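Local coordinates for protein lamina-associated polypeptide 2 isoforms alpha/zeta (Mus musculus, PDB 2V0X) that dimerises through an antiparallel coiled coil as a component of the nuclear lamina and probably binds lamin A and chromatin, at residues C59-S64 / C170-D175; N207-A212 / T218-E223. The protein carries 2 engineered substitutions. All blocks are in the same frame, centred on the assembly; numbering follows the deposited sequence.

Both contacts pack a loop against a helix, but at different places in the dimer and with different chemistry. Contact 1 is partly buried and lies nearer the centre of the chain; one tyrosine of a loop reaches helix 152-196 from more than a hundred residues away and is held there by a hydrogen bond. Contact 2, about 31 Å away between centres, is more buried although further from the chain centre. There, short helix 203-211 meets the loop that follows it, mostly through apolar groups, with a long salt bridge reaching out to an exposed lysine. The elements differ, yet helix 152-196 also borders contact 2, and both contacts touch the second subunit.

Contact 1: C59-S64 / C170-D175; sequences CRYPVS and CDAAFD
Y61 reaches edge-on from the loop before helix 66-72 to D175 on helix 152-196, and these two side chains carry most of the contact. The phenol hydroxyl donates to the carboxylate, with Y61 OH 2.6 Å from D175 OD2. The acceptor uses its anti lone pair, on the side away from OD1, so the tyrosine does not sit in the cleft between the two oxygens. OD2 lies at the ring edge, close to the ring plane, where it also comes within 3.4 Å of Y61 CE1. The carboxylate itself is turned steeply to the ring, the two planes being 78° apart. A first torsion of -57° in Y61 sets the ring beside its own backbone N and anti to the carbonyl carbon, directing the hydroxyl at the helix.

One turn back along the helix, A172 offers a small apolar neighbour. Y61 OH passes 3.4 Å from A172 CA and 3.9 Å from A172 CB, while the ring atom CE2 stays 4.4 Å from that methyl in a looser apolar approach. The carboxylate of D175 and the backbone and methyl of A172 meet the same phenol oxygen. Helix 100-146 completes the setting: its I123 touches both Y61 and D175, T127 packs on A172, and H126 NE2 hydrogen-bonds to the P62 carbonyl oxygen. The second carboxylate oxygen of D175 has a long, weak ion pair with R178.

On other sides of the same helical turn, A173 and F174 pack against A124 and A128 of the second subunit. Through D175, I123 and H126, the loop is fastened onto the two long helices of its own chain, an arrangement consistent with a four-stranded antiparallel coiled coil, with the N-terminal chain laid against the outside of the helix pair 100-146 and 152-196.

Contact 2: N207-A212 / T218-E223; sequences NKLTVA and TLFGGE
L209, A212 and K208 meet F220 and the aliphatic part of E223 in a buried, mainly apolar contact between the short C-terminal helix 203-211 and its returning chain. The L209 carbonyl oxygen lies in the plane of the F220 ring, 3.5 Å from F220 CD2, while L209 CB sits out of that plane, 3.6 Å from the same CD2. Replacing this phenylalanine by an alanine would probably open a gap beside L209 and leave the loop less firmly seated.

Beyond it, E223 CG lies 3.5 Å from the A212 methyl and 4.0 Å from L209 CD2. The E223 chain, bent at chi2 (72°), crosses K208 at about a right angle. The salt bridge there is long (K208 NZ to E223 OE1 3.9 Å); buried OE1 lies nearer K208 CE, at 3.2 Å, and has no hydrogen-bond partner in the model, though E223 is poorly ordered.

R192 of helix 152-196, packed on F220, ties the segments together: NH1 hydrogen-bonds to the T210 and A212 carbonyl oxygens, NE to that of L219. From the second subunit, D78 bonds to T218 OG1 and F220 N, while I81 packs on L209 and F220, placing the contact between helix 152-196 and the neighbouring subunit's helix 79-87.

Contact 1: C59-S64 / C170-D175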
loop_
_atom_site.group_PDB
_atom_site.type_symbol
_atom_site.label_atom_id
_atom_site.label_comp_id
_atom_site.label_asym_id
_atom_site.label_seq_id
_atom_site.Cartn_x
_atom_site.Cartn_y
_atom_site.Cartn_z
ATOM N N CYS B 59 -12.472 -3.264 -11.624
ATOM C CA CYS B 59 -12.980 -4.474 -12.277
ATOM C C CYS B 59 -12.449 -5.752 -11.679
ATOM O O CYS B 59 -13.157 -6.755 -11.614
ATOM C CB CYS B 59 -12.654 -4.497 -13.775
ATOM S SG CYS B 59 -13.585 -3.312 -14.718
ATOM N N ARG B 60 -11.175 -5.736 -11.322
ATOM C CA ARG B 60 -10.540 -6.922 -10.788
ATOM C C ARG B 60 -10.761 -7.141 -9.295
ATOM O O ARG B 60 -10.862 -8.275 -8.838
ATOM C CB ARG B 60 -9.048 -6.906 -11.150
ATOM C CG ARG B 60 -8.812 -7.109 -12.652
ATOM C CD ARG B 60 -7.416 -6.695 -13.113
ATOM N NE ARG B 60 -7.031 -7.387 -14.348
ATOM C CZ ARG B 60 -7.391 -7.028 -15.581
ATOM N NH1 ARG B 60 -8.157 -5.969 -15.785
ATOM N NH2 ARG B 60 -6.987 -7.739 -16.621
ATOM N N TYR B 61 -10.913 -6.057 -8.549
ATOM C CA TYR B 61 -11.112 -6.161 -7.114
ATOM C C TYR B 61 -12.226 -5.241 -6.654
ATOM O O TYR B 61 -12.014 -4.371 -5.806
ATOM C CB TYR B 61 -9.800 -5.806 -6.413
ATOM C CG TYR B 61 -8.661 -6.684 -6.876
ATOM C CD1 TYR B 61 -7.730 -6.222 -7.796
ATOM C CD2 TYR B 61 -8.514 -7.981 -6.378
ATOM C CE1 TYR B 61 -6.665 -7.020 -8.202
ATOM C CE2 TYR B 61 -7.457 -8.785 -6.785
ATOM C CZ TYR B 61 -6.538 -8.300 -7.687
ATOM O OH TYR B 61 -5.472 -9.093 -8.053
ATOM N N PRO B 62 -13.452 -5.481 -7.151
ATOM C CA PRO B 62 -14.634 -4.685 -6.819
ATOM C C PRO B 62 -15.017 -4.730 -5.333
ATOM O O PRO B 62 -14.952 -5.774 -4.678
ATOM C CB PRO B 62 -15.718 -5.323 -7.691
ATOM C CG PRO B 62 -15.320 -6.769 -7.672
ATOM C CD PRO B 62 -13.837 -6.687 -7.912
ATOM N N VAL B 63 -15.444 -3.585 -4.819
ATOM C CA VAL B 63 -15.859 -3.481 -3.436
ATOM C C VAL B 63 -17.153 -2.664 -3.392
ATOM O O VAL B 63 -17.400 -1.824 -4.264
ATOM C CB VAL B 63 -14.752 -2.845 -2.565
ATOM C CG1 VAL B 63 -15.280 -2.522 -1.172
ATOM C CG2 VAL B 63 -13.566 -3.816 -2.441
ATOM N N SER B 64 -17.992 -2.948 -2.403
ATOM C CA SER B 64 -19.258 -2.263 -2.240
ATOM C C SER B 64 -19.486 -1.828 -0.798
ATOM O O SER B 64 -18.798 -2.293 0.124
ATOM C CB SER B 64 -20.410 -3.183 -2.669
ATOM O OG SER B 64 -20.292 -3.560 -4.032
ATOM N N CYS B 170 -1.416 -15.326 -5.390
ATOM C CA CYS B 170 -0.114 -14.930 -5.905
ATOM C C CYS B 170 -0.321 -13.729 -6.833
ATOM O O CYS B 170 0.441 -12.768 -6.767
ATOM C CB CYS B 170 0.580 -16.082 -6.651
ATOM S SG CYS B 170 2.371 -15.782 -6.919
ATOM N N ASP B 171 -1.364 -13.775 -7.671
ATOM C CA ASP B 171 -1.674 -12.657 -8.573
ATOM C C ASP B 171 -1.967 -11.387 -7.761
ATOM O O ASP B 171 -1.426 -10.321 -8.045
ATOM C CB ASP B 171 -2.892 -12.968 -9.465
ATOM C CG ASP B 171 -2.609 -14.046 -10.512
ATOM O OD1 ASP B 171 -1.424 -14.289 -10.841
ATOM O OD2 ASP B 171 -3.587 -14.652 -11.002
ATOM N N ALA B 172 -2.812 -11.513 -6.744
ATOM C CA ALA B 172 -3.164 -10.385 -5.879
ATOM C C ALA B 172 -1.905 -9.785 -5.235
ATOM O O ALA B 172 -1.747 -8.558 -5.176
ATOM C CB ALA B 172 -4.147 -10.825 -4.809
ATOM N N ALA B 173 -0.993 -10.648 -4.798
ATOM C CA ALA B 173 0.247 -10.198 -4.175
ATOM C C ALA B 173 1.078 -9.352 -5.166
ATOM O O ALA B 173 1.699 -8.362 -4.775
ATOM C CB ALA B 173 1.052 -11.404 -3.669
ATOM N N PHE B 174 1.102 -9.738 -6.438
ATOM C CA PHE B 174 1.834 -8.955 -7.428
ATOM C C PHE B 174 1.133 -7.613 -7.696
ATOM O O PHE B 174 1.794 -6.601 -7.904
ATOM C CB PHE B 174 2.066 -9.746 -8.722
ATOM C CG PHE B 174 3.247 -10.660 -8.642
ATOM C CD1 PHE B 174 3.155 -11.881 -7.973
ATOM C CD2 PHE B 174 4.484 -10.255 -9.119
ATOM C CE1 PHE B 174 4.283 -12.679 -7.769
ATOM C CE2 PHE B 174 5.617 -11.041 -8.923
ATOM C CZ PHE B 174 5.513 -12.256 -8.241
ATOM N N ASP B 175 -0.196 -7.602 -7.662
ATOM C CA ASP B 175 -0.941 -6.355 -7.846
ATOM C C ASP B 175 -0.699 -5.409 -6.639
ATOM O O ASP B 175 -0.586 -4.195 -6.811
ATOM C CB ASP B 175 -2.427 -6.657 -8.060
ATOM C CG ASP B 175 -2.702 -7.278 -9.446
ATOM O OD1 ASP B 175 -1.925 -7.038 -10.394
ATOM O OD2 ASP B 175 -3.682 -8.023 -9.591
#

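Contact 2: N207-A212 / T218-E223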
loop_
_atom_site.group_PDB
_atom_site.type_symbol
_atom_site.label_atom_id
_atom_site.label_comp_id
_atom_site.label_asym_id
_atom_site.label_seq_id
_atom_site.Cartn_x
_atom_site.Cartn_y
_atom_site.Cartn_z
ATOM N N ASN B 207 13.983 20.526 -14.019
ATOM C CA ASN B 207 13.026 19.789 -14.818
ATOM C C ASN B 207 13.579 18.386 -15.056
ATOM O O ASN B 207 12.892 17.397 -14.827
ATOM C CB ASN B 207 12.778 20.493 -16.157
ATOM C CG ASN B 207 12.056 21.834 -16.004
ATOM O OD1 ASN B 207 11.963 22.605 -16.958
ATOM N ND2 ASN B 207 11.533 22.106 -14.816
ATOM N N LYS B 208 14.836 18.319 -15.482
ATOM C CA LYS B 208 15.520 17.053 -15.755
ATOM C C LYS B 208 15.531 16.109 -14.539
ATOM O O LYS B 208 15.183 14.940 -14.659
ATOM C CB LYS B 208 16.952 17.337 -16.205
ATOM C CG LYS B 208 17.687 16.150 -16.793
ATOM C CD LYS B 208 19.062 16.570 -17.298
ATOM C CE LYS B 208 19.759 15.440 -18.047
ATOM N NZ LYS B 208 19.002 14.997 -19.252
ATOM N N LEU B 209 15.918 16.625 -13.377
ATOM C CA LEU B 209 15.973 15.818 -12.161
ATOM C C LEU B 209 14.595 15.314 -11.724
ATOM O O LEU B 209 14.446 14.181 -11.266
ATOM C CB LEU B 209 16.617 16.617 -11.025
ATOM C CG LEU B 209 18.111 16.921 -11.159
ATOM C CD1 LEU B 209 18.485 17.831 -10.045
ATOM C CD2 LEU B 209 18.964 15.654 -11.103
ATOM N N THR B 210 13.591 16.166 -11.875
ATOM C CA THR B 210 12.229 15.830 -11.507
ATOM C C THR B 210 11.579 14.713 -12.346
ATOM O O THR B 210 10.821 13.919 -11.808
ATOM C CB THR B 210 11.337 17.097 -11.565
ATOM O OG1 THR B 210 11.795 18.035 -10.585
ATOM C CG2 THR B 210 9.878 16.750 -11.287
ATOM N N VAL B 211 11.858 14.665 -13.651
ATOM C CA VAL B 211 11.247 13.653 -14.529
ATOM C C VAL B 211 12.109 12.406 -14.769
ATOM O O VAL B 211 11.718 11.492 -15.503
ATOM C CB VAL B 211 10.835 14.253 -15.900
ATOM C CG1 VAL B 211 9.917 15.455 -15.697
ATOM C CG2 VAL B 211 12.069 14.646 -16.708
ATOM N N ALA B 212 13.286 12.384 -14.164
ATOM C CA ALA B 212 14.191 11.257 -14.300
ATOM C C ALA B 212 13.544 10.000 -13.713
ATOM O O ALA B 212 12.561 10.074 -12.966
ATOM C CB ALA B 212 15.495 11.551 -13.551
ATOM N N THR B 218 18.309 7.083 -3.397
ATOM C CA THR B 218 18.237 8.531 -3.240
ATOM C C THR B 218 17.150 9.118 -4.159
ATOM O O THR B 218 16.812 8.547 -5.197
ATOM C CB THR B 218 19.591 9.238 -3.516
ATOM O OG1 THR B 218 19.957 9.066 -4.884
ATOM C CG2 THR B 218 20.688 8.696 -2.610
ATOM N N LEU B 219 16.646 10.284 -3.783
ATOM C CA LEU B 219 15.587 10.967 -4.529
ATOM C C LEU B 219 15.954 11.190 -6.000
ATOM O O LEU B 219 15.128 11.002 -6.893
ATOM C CB LEU B 219 15.310 12.304 -3.840
ATOM C CG LEU B 219 13.903 12.809 -3.526
ATOM C CD1 LEU B 219 13.046 11.721 -2.901
ATOM C CD2 LEU B 219 14.040 14.017 -2.598
ATOM N N PHE B 220 17.212 11.526 -6.262
ATOM C CA PHE B 220 17.629 11.795 -7.631
ATOM C C PHE B 220 18.709 10.869 -8.199
ATOM O O PHE B 220 19.153 11.060 -9.345
ATOM C CB PHE B 220 18.087 13.252 -7.748
ATOM C CG PHE B 220 17.046 14.260 -7.335
ATOM C CD1 PHE B 220 17.164 14.939 -6.127
ATOM C CD2 PHE B 220 15.994 14.575 -8.183
ATOM C CE1 PHE B 220 16.247 15.934 -5.768
ATOM C CE2 PHE B 220 15.067 15.564 -7.845
ATOM C CZ PHE B 220 15.193 16.245 -6.638
ATOM N N GLY B 221 19.139 9.889 -7.401
ATOM C CA GLY B 221 20.173 8.948 -7.822
ATOM C C GLY B 221 20.011 8.397 -9.229
ATOM O O GLY B 221 18.899 8.111 -9.679
ATOM N N GLY B 222 21.131 8.260 -9.931
ATOM C CA GLY B 222 21.091 7.753 -11.292
ATOM C C GLY B 222 21.063 8.874 -12.316
ATOM O O GLY B 222 21.512 8.703 -13.452
ATOM N N GLU B 223 20.541 10.028 -11.911
ATOM C CA GLU B 223 20.450 11.188 -12.792
ATOM C C GLU B 223 21.249 12.377 -12.255
ATOM O O GLU B 223 21.815 13.149 -13.030
ATOM C CB GLU B 223 18.982 11.591 -12.969
ATOM C CG GLU B 223 18.740 12.800 -13.873
ATOM C CD GLU B 223 18.972 12.504 -15.343
ATOM O OE1 GLU B 223 19.899 13.102 -15.925
ATOM O OE2 GLU B 223 18.222 11.684 -15.921
#